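Local structure of uncharacterized protein (Parabacteroides distasonis, 4KW2) at residues Tyr100-Ala111 / Gln129-Tyr140; Lys23-Phe31 / Thr43-Ala51. The protein is of unknown function but has a xylose isomerase-like TIM barrel and is possibly a sugar isomerase or a related enzyme. One frame throughout, in Å; residues are numbered along the deposited sequence.

Interaction 1 (Tyr100-Ala111 / Gln129-Tyr140)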
loop_
_atom_site.group_PDB
_atom_site.type_symbol
_atom_site.label_atom_id
_atom_site.label_comp_id
_atom_site.label_asym_id
_atom_site.label_seq_id
_atom_site.Cartn_x
_atom_site.Cartn_y
_atom_site.Cartn_z
ATOM N N TYR A 100 -6.257 -4.720 22.094
ATOM C CA TYR A 100 -6.724 -3.917 23.224
ATOM C C TYR A 100 -5.626 -3.597 24.224
ATOM O O TYR A 100 -4.621 -4.308 24.321
ATOM C CB TYR A 100 -7.844 -4.636 23.968
ATOM C CG TYR A 100 -9.127 -4.792 23.201
ATOM C CD1 TYR A 100 -9.927 -3.692 22.923
ATOM C CD2 TYR A 100 -9.563 -6.042 22.783
ATOM C CE1 TYR A 100 -11.125 -3.833 22.240
ATOM C CE2 TYR A 100 -10.756 -6.191 22.097
ATOM C CZ TYR A 100 -11.532 -5.084 21.832
ATOM O OH TYR A 100 -12.717 -5.223 21.161
ATOM N N GLY A 101 -5.858 -2.540 24.995
ATOM C CA GLY A 101 -4.892 -2.053 25.970
ATOM C C GLY A 101 -5.255 -2.302 27.420
ATOM O O GLY A 101 -4.446 -2.028 28.300
ATOM N N THR A 102 -6.457 -2.808 27.692
ATOM C CA THR A 102 -6.875 -3.067 29.078
ATOM C C THR A 102 -7.414 -4.480 29.261
ATOM O O THR A 102 -7.888 -5.103 28.315
ATOM C CB THR A 102 -7.965 -2.082 29.557
ATOM O OG1 THR A 102 -9.224 -2.424 28.960
ATOM C CG2 THR A 102 -7.596 -0.636 29.222
ATOM N N ASN A 103 -7.357 -4.963 30.497
ATOM C CA ASN A 103 -7.886 -6.280 30.832
ATOM C C ASN A 103 -9.402 -6.362 30.688
ATOM O O ASN A 103 -9.935 -7.397 30.285
ATOM C CB ASN A 103 -7.486 -6.657 32.255
ATOM C CG ASN A 103 -5.997 -6.903 32.395
ATOM O OD1 ASN A 103 -5.262 -6.917 31.409
ATOM N ND2 ASN A 103 -5.547 -7.090 33.622
ATOM N N GLU A 104 -10.088 -5.275 31.026
ATOM C CA GLU A 104 -11.541 -5.206 30.890
ATOM C C GLU A 104 -11.959 -5.455 29.439
ATOM O O GLU A 104 -12.858 -6.250 29.178
ATOM C CB GLU A 104 -12.057 -3.842 31.349
ATOM C CG GLU A 104 -13.574 -3.705 31.313
ATOM C CD GLU A 104 -14.063 -2.312 31.682
ATOM O OE1 GLU A 104 -13.261 -1.351 31.653
ATOM O OE2 GLU A 104 -15.263 -2.176 31.995
ATOM N N GLU A 105 -11.294 -4.779 28.506
ATOM C CA GLU A 105 -11.573 -4.953 27.080
ATOM C C GLU A 105 -11.348 -6.396 26.623
ATOM O O GLU A 105 -12.190 -6.974 25.937
ATOM C CB GLU A 105 -10.719 -3.997 26.245
ATOM C CG GLU A 105 -11.117 -2.531 26.396
ATOM C CD GLU A 105 -10.048 -1.558 25.929
ATOM O OE1 GLU A 105 -8.882 -1.973 25.751
ATOM O OE2 GLU A 105 -10.377 -0.365 25.745
ATOM N N TRP A 106 -10.216 -6.976 27.009
ATOM C CA TRP A 106 -9.925 -8.358 26.642
ATOM C C TRP A 106 -11.019 -9.266 27.163
ATOM O O TRP A 106 -11.564 -10.073 26.415
ATOM C CB TRP A 106 -8.562 -8.808 27.174
ATOM C CG TRP A 106 -7.411 -8.243 26.408
ATOM C CD1 TRP A 106 -6.437 -7.418 26.883
ATOM C CD2 TRP A 106 -7.114 -8.456 25.023
ATOM N NE1 TRP A 106 -5.550 -7.105 25.884
ATOM C CE2 TRP A 106 -5.942 -7.730 24.732
ATOM C CE3 TRP A 106 -7.723 -9.188 24.002
ATOM C CZ2 TRP A 106 -5.365 -7.718 23.464
ATOM C CZ3 TRP A 106 -7.149 -9.176 22.742
ATOM C CH2 TRP A 106 -5.982 -8.447 22.486
ATOM N N ASP A 107 -11.354 -9.105 28.440
ATOM C CA ASP A 107 -12.383 -9.923 29.080
ATOM C C ASP A 107 -13.702 -9.855 28.316
ATOM O O ASP A 107 -14.289 -10.887 27.988
ATOM C CB ASP A 107 -12.592 -9.480 30.530
ATOM C CG ASP A 107 -13.496 -10.418 31.297
ATOM O OD1 ASP A 107 -13.148 -11.612 31.430
ATOM O OD2 ASP A 107 -14.558 -9.961 31.771
ATOM N N LYS A 108 -14.153 -8.639 28.022
ATOM C CA LYS A 108 -15.405 -8.434 27.285
ATOM C C LYS A 108 -15.360 -9.026 25.870
ATOM O O LYS A 108 -16.351 -9.573 25.391
ATOM C CB LYS A 108 -15.739 -6.945 27.204
ATOM C CG LYS A 108 -16.160 -6.312 28.521
ATOM C CD LYS A 108 -16.223 -4.795 28.376
ATOM C CE LYS A 108 -16.510 -4.090 29.692
ATOM N NZ LYS A 108 -17.963 -3.964 29.970
ATOM N N PHE A 109 -14.207 -8.910 25.218
ATOM C CA PHE A 109 -13.999 -9.435 23.867
ATOM C C PHE A 109 -14.095 -10.969 23.820
ATOM O O PHE A 109 -14.791 -11.526 22.962
ATOM C CB PHE A 109 -12.645 -8.951 23.346
ATOM C CG PHE A 109 -12.230 -9.552 22.030
ATOM C CD1 PHE A 109 -12.864 -9.192 20.852
ATOM C CD2 PHE A 109 -11.163 -10.441 21.966
ATOM C CE1 PHE A 109 -12.464 -9.735 19.640
ATOM C CE2 PHE A 109 -10.757 -10.978 20.760
ATOM C CZ PHE A 109 -11.407 -10.625 19.595
ATOM N N PHE A 110 -13.413 -11.640 24.748
ATOM C CA PHE A 110 -13.471 -13.102 24.847
ATOM C C PHE A 110 -14.860 -13.607 25.237
ATOM O O PHE A 110 -15.306 -14.636 24.738
ATOM C CB PHE A 110 -12.444 -13.626 25.856
ATOM C CG PHE A 110 -11.085 -13.874 25.265
ATOM C CD1 PHE A 110 -10.213 -12.821 25.028
ATOM C CD2 PHE A 110 -10.677 -15.160 24.952
ATOM C CE1 PHE A 110 -8.962 -13.044 24.484
ATOM C CE2 PHE A 110 -9.425 -15.393 24.408
ATOM C CZ PHE A 110 -8.567 -14.332 24.173
ATOM N N ALA A 111 -15.530 -12.898 26.142
ATOM C CA ALA A 111 -16.901 -13.247 26.527
ATOM C C ALA A 111 -17.832 -13.156 25.323
ATOM O O ALA A 111 -18.663 -14.033 25.105
ATOM C CB ALA A 111 -17.398 -12.336 27.642
ATOM N N GLN A 129 0.785 -8.957 28.154
ATOM C CA GLN A 129 -0.638 -9.306 28.144
ATOM C C GLN A 129 -0.904 -10.797 27.909
ATOM O O GLN A 129 -2.023 -11.266 28.118
ATOM C CB GLN A 129 -1.377 -8.488 27.071
ATOM C CG GLN A 129 -1.543 -7.014 27.415
ATOM C CD GLN A 129 -2.097 -6.192 26.263
ATOM O OE1 GLN A 129 -1.778 -6.441 25.099
ATOM N NE2 GLN A 129 -2.919 -5.195 26.584
ATOM N N LEU A 130 0.110 -11.539 27.473
ATOM C CA LEU A 130 -0.078 -12.942 27.084
ATOM C C LEU A 130 -0.588 -13.831 28.222
ATOM O O LEU A 130 -1.477 -14.662 28.010
ATOM C CB LEU A 130 1.219 -13.522 26.508
ATOM C CG LEU A 130 1.674 -12.915 25.175
ATOM C CD1 LEU A 130 2.954 -13.585 24.696
ATOM C CD2 LEU A 130 0.584 -13.032 24.120
ATOM N N ASP A 131 -0.025 -13.655 29.417
ATOM C CA ASP A 131 -0.472 -14.398 30.594
ATOM C C ASP A 131 -1.970 -14.232 30.821
ATOM O O ASP A 131 -2.696 -15.222 30.954
ATOM C CB ASP A 131 0.298 -13.964 31.847
ATOM C CG ASP A 131 1.635 -14.678 31.995
ATOM O OD1 ASP A 131 2.185 -15.171 30.989
ATOM O OD2 ASP A 131 2.141 -14.749 33.130
ATOM N N TYR A 132 -2.428 -12.981 30.850
ATOM C CA TYR A 132 -3.841 -12.691 31.070
ATOM C C TYR A 132 -4.706 -13.243 29.939
ATOM O O TYR A 132 -5.771 -13.821 30.179
ATOM C CB TYR A 132 -4.069 -11.187 31.213
ATOM C CG TYR A 132 -5.479 -10.847 31.639
ATOM C CD1 TYR A 132 -5.928 -11.143 32.929
ATOM C CD2 TYR A 132 -6.369 -10.242 30.759
ATOM C CE1 TYR A 132 -7.223 -10.843 33.324
ATOM C CE2 TYR A 132 -7.662 -9.936 31.147
ATOM C CZ TYR A 132 -8.083 -10.238 32.428
ATOM O OH TYR A 132 -9.368 -9.934 32.811
ATOM N N ILE A 133 -4.242 -13.059 28.707
ATOM C CA ILE A 133 -4.950 -13.552 27.527
ATOM C C ILE A 133 -5.057 -15.081 27.545
ATOM O O ILE A 133 -6.092 -15.634 27.172
ATOM C CB ILE A 133 -4.275 -13.053 26.227
ATOM C CG1 ILE A 133 -4.551 -11.558 26.050
ATOM C CG2 ILE A 133 -4.773 -13.824 25.010
ATOM C CD1 ILE A 133 -3.671 -10.887 25.021
ATOM N N GLU A 134 -4.000 -15.760 27.982
ATOM C CA GLU A 134 -4.029 -17.221 28.075
ATOM C C GLU A 134 -5.086 -17.692 29.080
ATOM O O GLU A 134 -5.772 -18.684 28.831
ATOM C CB GLU A 134 -2.653 -17.786 28.441
ATOM C CG GLU A 134 -2.566 -19.309 28.350
ATOM C CD GLU A 134 -1.171 -19.854 28.625
ATOM O OE1 GLU A 134 -0.299 -19.092 29.093
ATOM O OE2 GLU A 134 -0.941 -21.056 28.375
ATOM N N SER A 135 -5.223 -16.974 30.197
ATOM C CA SER A 135 -6.222 -17.311 31.213
ATOM C C SER A 135 -7.630 -17.233 30.637
ATOM O O SER A 135 -8.491 -18.058 30.955
ATOM C CB SER A 135 -6.111 -16.370 32.413
ATOM O OG SER A 135 -4.759 -16.185 32.787
ATOM N N LEU A 136 -7.857 -16.230 29.791
ATOM C CA LEU A 136 -9.146 -16.053 29.122
ATOM C C LEU A 136 -9.402 -17.151 28.085
ATOM O O LEU A 136 -10.519 -17.666 27.986
ATOM C CB LEU A 136 -9.225 -14.671 28.463
ATOM C CG LEU A 136 -9.325 -13.480 29.422
ATOM C CD1 LEU A 136 -9.055 -12.174 28.689
ATOM C CD2 LEU A 136 -10.689 -13.437 30.089
ATOM N N ALA A 137 -8.369 -17.500 27.320
ATOM C CA ALA A 137 -8.450 -18.605 26.367
ATOM C C ALA A 137 -8.904 -19.886 27.063
ATOM O O ALA A 137 -9.793 -20.579 26.567
ATOM C CB ALA A 137 -7.106 -18.823 25.688
ATOM N N LYS A 138 -8.290 -20.188 28.208
ATOM C CA LYS A 138 -8.658 -21.364 29.009
ATOM C C LYS A 138 -10.085 -21.241 29.534
ATOM O O LYS A 138 -10.878 -22.170 29.412
ATOM C CB LYS A 138 -7.720 -21.537 30.208
ATOM C CG LYS A 138 -6.279 -21.907 29.890
ATOM C CD LYS A 138 -5.567 -22.371 31.160
ATOM C CE LYS A 138 -4.142 -21.850 31.270
ATOM N NZ LYS A 138 -3.248 -22.413 30.223
ATOM N N LYS A 139 -10.394 -20.087 30.118
ATOM C CA LYS A 139 -11.696 -19.839 30.742
ATOM C C LYS A 139 -12.861 -19.988 29.762
ATOM O O LYS A 139 -13.939 -20.431 30.154
ATOM C CB LYS A 139 -11.714 -18.442 31.373
ATOM C CG LYS A 139 -13.034 -18.021 32.009
ATOM C CD LYS A 139 -12.888 -16.663 32.686
ATOM C CE LYS A 139 -14.194 -15.880 32.750
ATOM N NZ LYS A 139 -14.880 -16.004 34.062
ATOM N N TYR A 140 -12.641 -19.619 28.499
ATOM C CA TYR A 140 -13.686 -19.682 27.476
ATOM C C TYR A 140 -13.440 -20.758 26.414
ATOM O O TYR A 140 -14.171 -20.823 25.428
ATOM C CB TYR A 140 -13.834 -18.320 26.793
ATOM C CG TYR A 140 -14.313 -17.213 27.709
ATOM C CD1 TYR A 140 -15.643 -17.147 28.125
ATOM C CD2 TYR A 140 -13.442 -16.224 28.151
ATOM C CE1 TYR A 140 -16.083 -16.127 28.959
ATOM C CE2 TYR A 140 -13.871 -15.207 28.983
ATOM C CZ TYR A 140 -15.190 -15.161 29.385
ATOM O OH TYR A 140 -15.600 -14.138 30.209
HETATM O O HOH W 1 -4.233 -5.218 29.154
#
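Phe110 pushes its ring into the surface of helix 130-140 as a knob seated among Ile133, Leu136, Ala137 and Tyr140. Its CB lies against Tyr140 CD2 at 3.6 Å; CG and CD2 run under Leu136 CB, which sits over the ring centre in a CH-pi contact; CD1 touches Leu136 CD1; CE2 reaches the backbone at Ala137 N, 3.7 Å away; and CZ, at the tip, meets Ile133 CG2. One turn earlier the Trp106 indole is sandwiched, with Ile133 CD1 over the six-membered ring on one face and Tyr100 CB on the other. The two helices, 103-116 and 130-140, are neighbours on the outside of the (beta/alpha)8 barrel, and over these segments their axes run nearly parallel, 24° apart, with 10.2 Å at closest approach. Phe110 and Ile133 both continue inward onto Val144 of strand 143-146. At the N-terminal end of the contact, Gln129 NE2 donates to Tyr100 O over 3.0 Å, bent to 151° at the hydrogen, and also to a water that donates in turn to Asn103 OD1. The Gln129 amide stands almost perpendicular to the indole, and its NE2 comes to the ring edge beside Trp106 NE1 without bonding, both being donors. Gln129 OE1 accepts from Glu126 N, which fixes the turn of the amide. Toward the outer side the Asn103 amide lies flat over one face of the Tyr132 ring, the planes 16° apart; Tyr132 CG, anti to the backbone N, turns the ring toward Asn103. At the far end Tyr140 lays a face under Ala111 CA, 4.2 Å from the ring centroid.

Interaction 2 (Lys23-Phe31 / Thr43-Ala51). With EDO (1,2-ethanediol), chain I.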
loop_
_atom_site.group_PDB
_atom_site.type_symbol
_atom_site.label_atom_id
_atom_site.label_comp_id
_atom_site.label_asym_id
_atom_site.label_seq_id
_atom_site.Cartn_x
_atom_site.Cartn_y
_atom_site.Cartn_z
ATOM N N LYS A 23 -9.921 -24.994 6.828
ATOM C CA LYS A 23 -11.101 -24.173 6.551
ATOM C C LYS A 23 -10.716 -22.934 5.755
ATOM O O LYS A 23 -9.662 -22.348 5.985
ATOM C CB LYS A 23 -11.759 -23.712 7.842
ATOM C CG LYS A 23 -12.123 -24.810 8.821
ATOM C CD LYS A 23 -12.502 -24.197 10.163
ATOM C CE LYS A 23 -12.411 -25.203 11.296
ATOM N NZ LYS A 23 -13.500 -26.206 11.205
ATOM N N VAL A 24 -11.586 -22.534 4.834
ATOM C CA VAL A 24 -11.415 -21.306 4.083
ATOM C C VAL A 24 -12.529 -20.337 4.469
ATOM O O VAL A 24 -13.713 -20.632 4.279
ATOM C CB VAL A 24 -11.463 -21.547 2.560
ATOM C CG1 VAL A 24 -11.084 -20.271 1.812
ATOM C CG2 VAL A 24 -10.537 -22.695 2.177
ATOM N N GLY A 25 -12.137 -19.186 5.008
ATOM C CA GLY A 25 -13.078 -18.146 5.395
ATOM C C GLY A 25 -12.721 -16.795 4.813
ATOM O O GLY A 25 -11.652 -16.611 4.222
ATOM N N ILE A 26 -13.626 -15.842 4.985
ATOM C CA ILE A 26 -13.383 -14.481 4.537
ATOM C C ILE A 26 -13.100 -13.544 5.707
ATOM O O ILE A 26 -13.681 -13.689 6.782
ATOM C CB ILE A 26 -14.576 -13.949 3.721
ATOM C CG1 ILE A 26 -14.172 -12.685 2.964
ATOM C CG2 ILE A 26 -15.793 -13.684 4.606
ATOM C CD1 ILE A 26 -15.233 -12.197 2.012
ATOM N N GLN A 27 -12.198 -12.590 5.493
ATOM C CA GLN A 27 -12.079 -11.436 6.384
ATOM C C GLN A 27 -13.138 -10.434 5.971
ATOM O O GLN A 27 -13.135 -9.956 4.832
ATOM C CB GLN A 27 -10.703 -10.793 6.278
ATOM C CG GLN A 27 -9.564 -11.708 6.685
ATOM C CD GLN A 27 -8.217 -11.019 6.603
ATOM O OE1 GLN A 27 -8.084 -9.851 6.980
ATOM N NE2 GLN A 27 -7.212 -11.734 6.089
ATOM N N THR A 28 -14.047 -10.107 6.885
ATOM C CA THR A 28 -15.142 -9.191 6.556
ATOM C C THR A 28 -14.618 -7.790 6.207
ATOM O O THR A 28 -15.305 -7.022 5.542
ATOM C CB THR A 28 -16.191 -9.117 7.684
ATOM O OG1 THR A 28 -15.571 -8.713 8.907
ATOM C CG2 THR A 28 -16.852 -10.479 7.892
ATOM N N TRP A 29 -13.398 -7.467 6.635
ATOM C CA TRP A 29 -12.743 -6.214 6.228
ATOM C C TRP A 29 -12.775 -6.003 4.707
ATOM O O TRP A 29 -12.831 -4.872 4.229
ATOM C CB TRP A 29 -11.295 -6.161 6.737
ATOM C CG TRP A 29 -10.643 -4.880 6.395
ATOM C CD1 TRP A 29 -9.667 -4.688 5.470
ATOM C CD2 TRP A 29 -10.952 -3.587 6.933
ATOM N NE1 TRP A 29 -9.337 -3.358 5.401
ATOM C CE2 TRP A 29 -10.113 -2.658 6.288
ATOM C CE3 TRP A 29 -11.855 -3.128 7.898
ATOM C CZ2 TRP A 29 -10.141 -1.289 6.582
ATOM C CZ3 TRP A 29 -11.889 -1.778 8.190
ATOM C CH2 TRP A 29 -11.037 -0.868 7.529
ATOM N N THR A 30 -12.734 -7.101 3.962
ATOM C CA THR A 30 -12.888 -7.085 2.509
ATOM C C THR A 30 -14.025 -6.179 2.053
ATOM O O THR A 30 -13.899 -5.459 1.060
ATOM C CB THR A 30 -13.152 -8.517 2.003
ATOM O OG1 THR A 30 -12.025 -9.339 2.328
ATOM C CG2 THR A 30 -13.387 -8.553 0.498
ATOM N N PHE A 31 -15.133 -6.217 2.787
ATOM C CA PHE A 31 -16.336 -5.465 2.431
ATOM C C PHE A 31 -16.711 -4.464 3.522
ATOM O O PHE A 31 -17.892 -4.305 3.842
ATOM C CB PHE A 31 -17.497 -6.440 2.202
ATOM C CG PHE A 31 -17.274 -7.399 1.065
ATOM C CD1 PHE A 31 -17.357 -6.961 -0.250
ATOM C CD2 PHE A 31 -17.003 -8.732 1.305
ATOM C CE1 PHE A 31 -17.158 -7.836 -1.303
ATOM C CE2 PHE A 31 -16.809 -9.612 0.257
ATOM C CZ PHE A 31 -16.885 -9.162 -1.048
ATOM N N THR A 43 -20.324 -13.117 0.952
ATOM C CA THR A 43 -19.666 -14.351 1.365
ATOM C C THR A 43 -20.408 -15.586 0.819
ATOM O O THR A 43 -19.775 -16.563 0.414
ATOM C CB THR A 43 -19.539 -14.387 2.905
ATOM O OG1 THR A 43 -18.882 -13.190 3.344
ATOM C CG2 THR A 43 -18.739 -15.596 3.384
ATOM N N GLN A 44 -21.739 -15.526 0.780
ATOM C CA GLN A 44 -22.545 -16.588 0.163
ATOM C C GLN A 44 -22.292 -16.685 -1.337
ATOM O O GLN A 44 -22.159 -17.780 -1.876
ATOM C CB GLN A 44 -24.035 -16.346 0.379
ATOM C CG GLN A 44 -24.509 -16.575 1.797
ATOM C CD GLN A 44 -25.985 -16.263 1.955
ATOM O OE1 GLN A 44 -26.383 -15.106 2.055
ATOM N NE2 GLN A 44 -26.797 -17.295 1.977
ATOM N N GLN A 45 -22.229 -15.537 -2.005
ATOM C CA GLN A 45 -21.965 -15.507 -3.449
ATOM C C GLN A 45 -20.565 -16.029 -3.776
ATOM O O GLN A 45 -20.352 -16.628 -4.826
ATOM C CB GLN A 45 -22.145 -14.092 -3.996
ATOM C CG GLN A 45 -23.577 -13.584 -3.908
ATOM C CD GLN A 45 -23.663 -12.080 -4.040
ATOM O OE1 GLN A 45 -22.986 -11.484 -4.870
ATOM N NE2 GLN A 45 -24.492 -11.458 -3.216
ATOM N N LEU A 46 -19.621 -15.806 -2.868
ATOM C CA LEU A 46 -18.274 -16.349 -3.010
ATOM C C LEU A 46 -18.218 -17.855 -2.771
ATOM O O LEU A 46 -17.332 -18.529 -3.286
ATOM C CB LEU A 46 -17.318 -15.647 -2.046
ATOM C CG LEU A 46 -16.961 -14.213 -2.443
ATOM C CD1 LEU A 46 -16.462 -13.424 -1.247
ATOM C CD2 LEU A 46 -15.928 -14.210 -3.566
ATOM N N GLY A 47 -19.150 -18.370 -1.972
ATOM C CA GLY A 47 -19.209 -19.795 -1.658
ATOM C C GLY A 47 -18.282 -20.186 -0.520
ATOM O O GLY A 47 -17.581 -21.191 -0.613
HETATM N N MSE A 48 -18.288 -19.400 0.558
HETATM C CA MSE A 48 -17.473 -19.686 1.749
HETATM C C MSE A 48 -18.340 -19.855 2.973
HETATM O O MSE A 48 -19.377 -19.190 3.111
HETATM C CB MSE A 48 -16.479 -18.551 1.968
HETATM C CG MSE A 48 -15.318 -18.673 0.994
HETATM SE SE MSE A 48 -13.989 -17.276 1.382
HETATM C CE MSE A 48 -14.946 -15.810 0.518
ATOM N N GLY A 49 -17.912 -20.733 3.881
ATOM C CA GLY A 49 -18.715 -21.102 5.049
ATOM C C GLY A 49 -18.194 -20.595 6.381
ATOM O O GLY A 49 -18.644 -21.056 7.435
ATOM N N TYR A 50 -17.259 -19.647 6.344
ATOM C CA TYR A 50 -16.610 -19.134 7.560
ATOM C C TYR A 50 -16.293 -17.650 7.429
ATOM O O TYR A 50 -16.099 -17.147 6.324
ATOM C CB TYR A 50 -15.314 -19.898 7.834
ATOM C CG TYR A 50 -15.507 -21.383 8.040
ATOM C CD1 TYR A 50 -15.835 -21.891 9.291
ATOM C CD2 TYR A 50 -15.361 -22.282 6.980
ATOM C CE1 TYR A 50 -16.019 -23.248 9.484
ATOM C CE2 TYR A 50 -15.541 -23.646 7.168
ATOM C CZ TYR A 50 -15.867 -24.119 8.422
ATOM O OH TYR A 50 -16.043 -25.462 8.625
ATOM N N ALA A 51 -16.235 -16.951 8.557
ATOM C CA ALA A 51 -15.911 -15.528 8.548
ATOM C C ALA A 51 -15.038 -15.125 9.735
ATOM O O ALA A 51 -15.185 -15.651 10.833
ATOM C CB ALA A 51 -17.185 -14.706 8.526
HETATM C C1 EDO I . -19.167 -24.509 3.177
HETATM O O1 EDO I . -18.176 -25.113 4.023
HETATM C C2 EDO I . -18.532 -24.023 1.876
HETATM O O2 EDO I . -19.454 -23.197 1.150
HETATM O O HOH W 2 -15.410 -22.250 2.984
#
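With CG anti to the carbonyl carbon in both Lys23 and Tyr50, the Lys23 chain is laid across the Tyr50 ring at about a right angle. Its CB and CG pass over CE2 and CZ, and CD makes a CH-pi contact 4.0 Å from the ring centroid. At the ring's edge, close to its plane, Val24 O approaches CD2. Losing the ring to an alanine here would probably leave the methylenes of Lys23 without the surface they lie on and open a gap beside Val24 O. With CG1 of Ile26 turned away from its N (chi1 -165°), the extended branch carries CD1 to Leu46 CD1, 3.7 Å off, and leaves CG2 for Thr43 OG1, a hydroxyl bonded to Thr39 O. Met48, present as selenomethionine and bent at its last torsion, brings SE against the Gly25 carbonyl and CE onto Ile26 CB, 3.7 Å away. Together these residues belong to one right-handed beta-alpha-beta unit of the barrel: strand 23-27, helix 36-46 and strand 50-53, the two strands parallel and adjacent. Ile26 N donates to Tyr50 O over 3.1 Å, from 41° out of the carbonyl plane, and Ala51 CA makes a CA-H...O contact with Ile26 O. Gly25 lies so close to Tyr50 that a side chain there would run into Tyr50 CB. The helix ends in a Schellman motif with Gly47 at C-prime, where Met48 N returns to Thr43 O. A water links strand 23-27 to the loop just before strand 50-53, donating to Val24 O at 2.7 Å and accepting from Gly49 N. Beyond the unit, Met48 also packs on Leu257 of helix 250-262.

Interaction 2 comes first along the chain and closes before interaction 1 opens. The two lie on opposite sides of the chain's centre, their centres about 26 Å apart and their nearest atoms about 11 Å apart, so they do not touch. Both belong to the same eight-stranded parallel barrel, but interaction 2 spans the barrel wall and its helical cover, joining the first two strands, 23-27 and 50-53, to the helix that connects them, whereas interaction 1 lies between helices alone, 103-116 and 130-140, which flank strand 120-123 in sequence. Both are parts of the repeated strand-helix architecture of a TIM barrel.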